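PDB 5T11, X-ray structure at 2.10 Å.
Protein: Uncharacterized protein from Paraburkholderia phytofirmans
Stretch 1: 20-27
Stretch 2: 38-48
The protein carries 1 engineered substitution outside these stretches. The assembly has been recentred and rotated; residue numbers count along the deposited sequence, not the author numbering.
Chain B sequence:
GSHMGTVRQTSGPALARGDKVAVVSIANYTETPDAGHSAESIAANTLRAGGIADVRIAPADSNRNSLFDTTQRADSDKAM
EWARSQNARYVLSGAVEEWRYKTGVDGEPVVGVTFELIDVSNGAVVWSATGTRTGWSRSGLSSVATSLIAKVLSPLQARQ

Stretch 1, residues 20-27: KVAVVSIA
Stretch 2 (38-48) SAESIAANTLR

Strand 21-27 packs against helix 38-48, their N-to-C directions 140° apart and their axes 8.2 Å apart at closest approach, burying 346 Å² in all. The register runs from V21 beside L47 (CA to CA 8.7 Å) to I26 beside E40 (6.3 Å), so the elements lie nearer at the I26 end. The helix is regular, with phi/psi near -63/-43 and i to i+4 bonds from I42 N to S38 O (3.0 Å) through R48 N to A44 O (3.1 Å).

E40 covers the most surface. Its CA-to-CB bond points sideways, but chi1 -73° (m), chi2 162° (t) and chi3 0° carry the carboxylate to the strand, where OE2 accepts a hydrogen bond from I26 N (2.8 Å, 154° at the hydrogen). S25 has phi/psi 23/87, with phi positive where its neighbours' are negative; its CA lies 3.1 Å from E40 OE2, while its CA-to-CB bond points away from the helix (chi1 p).

The CA-to-CB bond of I26 (-84/119; chi1 m, chi2 t) points toward the helix, setting CG1 3.6 Å from E40 CG and CD1 4.2 Å from A39 CB. The CA-to-CB bond of V23 (-94/122; chi1 t) also points toward it: CG1 sits 4.0 Å from E40 CG, and CG2 lies 4.3 Å from A44 CB and 4.2 Å from L47 CD1. L47 (m, t) extends this apolar packing to V21 (t), CD1 to CG1 3.8 Å.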

# COMPACT_ATOMS: atom_id res chain seq x y z
N LYS B 20 -37.53 10.50 39.21
CA LYS B 20 -36.14 10.77 38.88
C LYS B 20 -35.53 9.54 38.21
O LYS B 20 -35.57 8.44 38.76
CB LYS B 20 -35.35 11.16 40.12
CG LYS B 20 -36.03 12.27 40.91
CD LYS B 20 -35.10 12.98 41.88
CE LYS B 20 -35.76 14.26 42.40
NZ LYS B 20 -36.34 15.06 41.28
N VAL B 21 -34.98 9.72 37.02
CA VAL B 21 -34.38 8.65 36.23
C VAL B 21 -32.91 8.96 36.02
O VAL B 21 -32.56 10.06 35.57
CB VAL B 21 -35.09 8.49 34.87
CG1 VAL B 21 -34.40 7.41 34.02
CG2 VAL B 21 -36.56 8.20 35.07
N ALA B 22 -32.05 8.00 36.33
CA ALA B 22 -30.64 8.08 36.00
C ALA B 22 -30.37 7.22 34.77
O ALA B 22 -30.82 6.08 34.70
CB ALA B 22 -29.77 7.61 37.17
N VAL B 23 -29.65 7.79 33.80
CA VAL B 23 -29.17 7.04 32.63
C VAL B 23 -27.77 6.55 32.95
O VAL B 23 -26.88 7.35 33.27
CB VAL B 23 -29.19 7.90 31.36
CG1 VAL B 23 -28.55 7.13 30.19
CG2 VAL B 23 -30.62 8.34 31.03
N VAL B 24 -27.58 5.24 32.89
CA VAL B 24 -26.36 4.59 33.35
C VAL B 24 -25.77 3.77 32.21
O VAL B 24 -26.48 2.99 31.57
CB VAL B 24 -26.66 3.69 34.57
CG1 VAL B 24 -25.62 2.60 34.71
CG2 VAL B 24 -26.74 4.52 35.83
N SER B 25 -24.47 3.98 31.95
CA SER B 25 -23.59 3.15 31.13
C SER B 25 -24.31 2.29 30.10
O SER B 25 -24.66 1.13 30.37
CB SER B 25 -22.74 2.24 32.02
OG SER B 25 -23.54 1.23 32.62
N ILE B 26 -24.55 2.86 28.94
CA ILE B 26 -25.02 2.09 27.80
C ILE B 26 -23.80 1.47 27.12
O ILE B 26 -22.90 2.19 26.67
CB ILE B 26 -25.81 2.98 26.84
CG1 ILE B 26 -27.08 3.47 27.58
CG2 ILE B 26 -26.08 2.23 25.53
CD1 ILE B 26 -28.01 4.35 26.77
N ALA B 27 -23.76 0.14 27.08
CA ALA B 27 -22.60 -0.58 26.58
C ALA B 27 -22.44 -0.38 25.08
O ALA B 27 -23.41 -0.17 24.34
CB ALA B 27 -22.72 -2.07 26.91
N SER B 38 -23.02 8.43 23.00
CA SER B 38 -23.98 9.13 22.16
C SER B 38 -25.39 8.66 22.45
O SER B 38 -26.31 9.48 22.52
CB SER B 38 -23.66 8.92 20.67
OG SER B 38 -22.44 9.57 20.36
N ALA B 39 -25.59 7.35 22.60
CA ALA B 39 -26.93 6.85 22.90
C ALA B 39 -27.40 7.34 24.27
O ALA B 39 -28.59 7.61 24.45
CB ALA B 39 -26.97 5.32 22.85
N GLU B 40 -26.48 7.46 25.24
CA GLU B 40 -26.86 7.97 26.56
C GLU B 40 -27.38 9.40 26.46
O GLU B 40 -28.41 9.74 27.05
CB GLU B 40 -25.67 7.91 27.52
CG GLU B 40 -25.29 6.54 28.01
CD GLU B 40 -23.87 6.52 28.58
OE1 GLU B 40 -23.23 7.60 28.57
OE2 GLU B 40 -23.41 5.45 29.02
N SER B 41 -26.65 10.26 25.73
CA SER B 41 -27.04 11.66 25.58
C SER B 41 -28.37 11.79 24.85
O SER B 41 -29.25 12.54 25.27
CB SER B 41 -25.96 12.44 24.84
OG SER B 41 -24.78 12.49 25.62
N ILE B 42 -28.51 11.09 23.72
CA ILE B 42 -29.77 11.13 22.99
C ILE B 42 -30.89 10.60 23.87
O ILE B 42 -31.98 11.19 23.94
CB ILE B 42 -29.66 10.35 21.66
CG1 ILE B 42 -28.68 11.04 20.72
CG2 ILE B 42 -31.05 10.25 20.99
CD1 ILE B 42 -28.15 10.10 19.58
N ALA B 43 -30.63 9.51 24.61
CA ALA B 43 -31.69 8.91 25.41
C ALA B 43 -32.11 9.83 26.54
O ALA B 43 -33.31 9.97 26.82
CB ALA B 43 -31.24 7.55 25.98
N ALA B 44 -31.14 10.48 27.19
CA ALA B 44 -31.46 11.42 28.26
C ALA B 44 -32.37 12.54 27.76
O ALA B 44 -33.39 12.86 28.39
CB ALA B 44 -30.19 12.00 28.88
N ASN B 45 -32.02 13.14 26.61
CA ASN B 45 -32.84 14.22 26.07
C ASN B 45 -34.22 13.71 25.65
O ASN B 45 -35.22 14.41 25.83
CB ASN B 45 -32.14 14.91 24.91
CG ASN B 45 -31.24 16.07 25.36
OD1 ASN B 45 -30.92 16.20 26.55
ND2 ASN B 45 -30.85 16.92 24.41
N THR B 46 -34.30 12.48 25.13
CA THR B 46 -35.58 11.92 24.72
C THR B 46 -36.52 11.75 25.92
O THR B 46 -37.67 12.21 25.89
CB THR B 46 -35.36 10.58 24.01
OG1 THR B 46 -34.52 10.76 22.86
CG2 THR B 46 -36.70 9.97 23.56
N LEU B 47 -36.03 11.12 26.99
CA LEU B 47 -36.80 11.01 28.22
C LEU B 47 -37.27 12.38 28.71
O LEU B 47 -38.39 12.51 29.22
CB LEU B 47 -35.97 10.34 29.32
CG LEU B 47 -35.63 8.86 29.18
CD1 LEU B 47 -34.77 8.44 30.38
CD2 LEU B 47 -36.89 8.00 29.07
N ARG B 48 -36.42 13.40 28.57
CA ARG B 48 -36.82 14.75 28.96
C ARG B 48 -37.86 15.32 28.01
O ARG B 48 -38.83 15.95 28.45
CB ARG B 48 -35.61 15.69 29.01
CG ARG B 48 -34.74 15.54 30.22
CD ARG B 48 -33.70 16.65 30.24
NE ARG B 48 -32.57 16.30 31.08
CZ ARG B 48 -31.38 15.93 30.63
NH1 ARG B 48 -31.16 15.89 29.32
NH2 ARG B 48 -30.42 15.64 31.49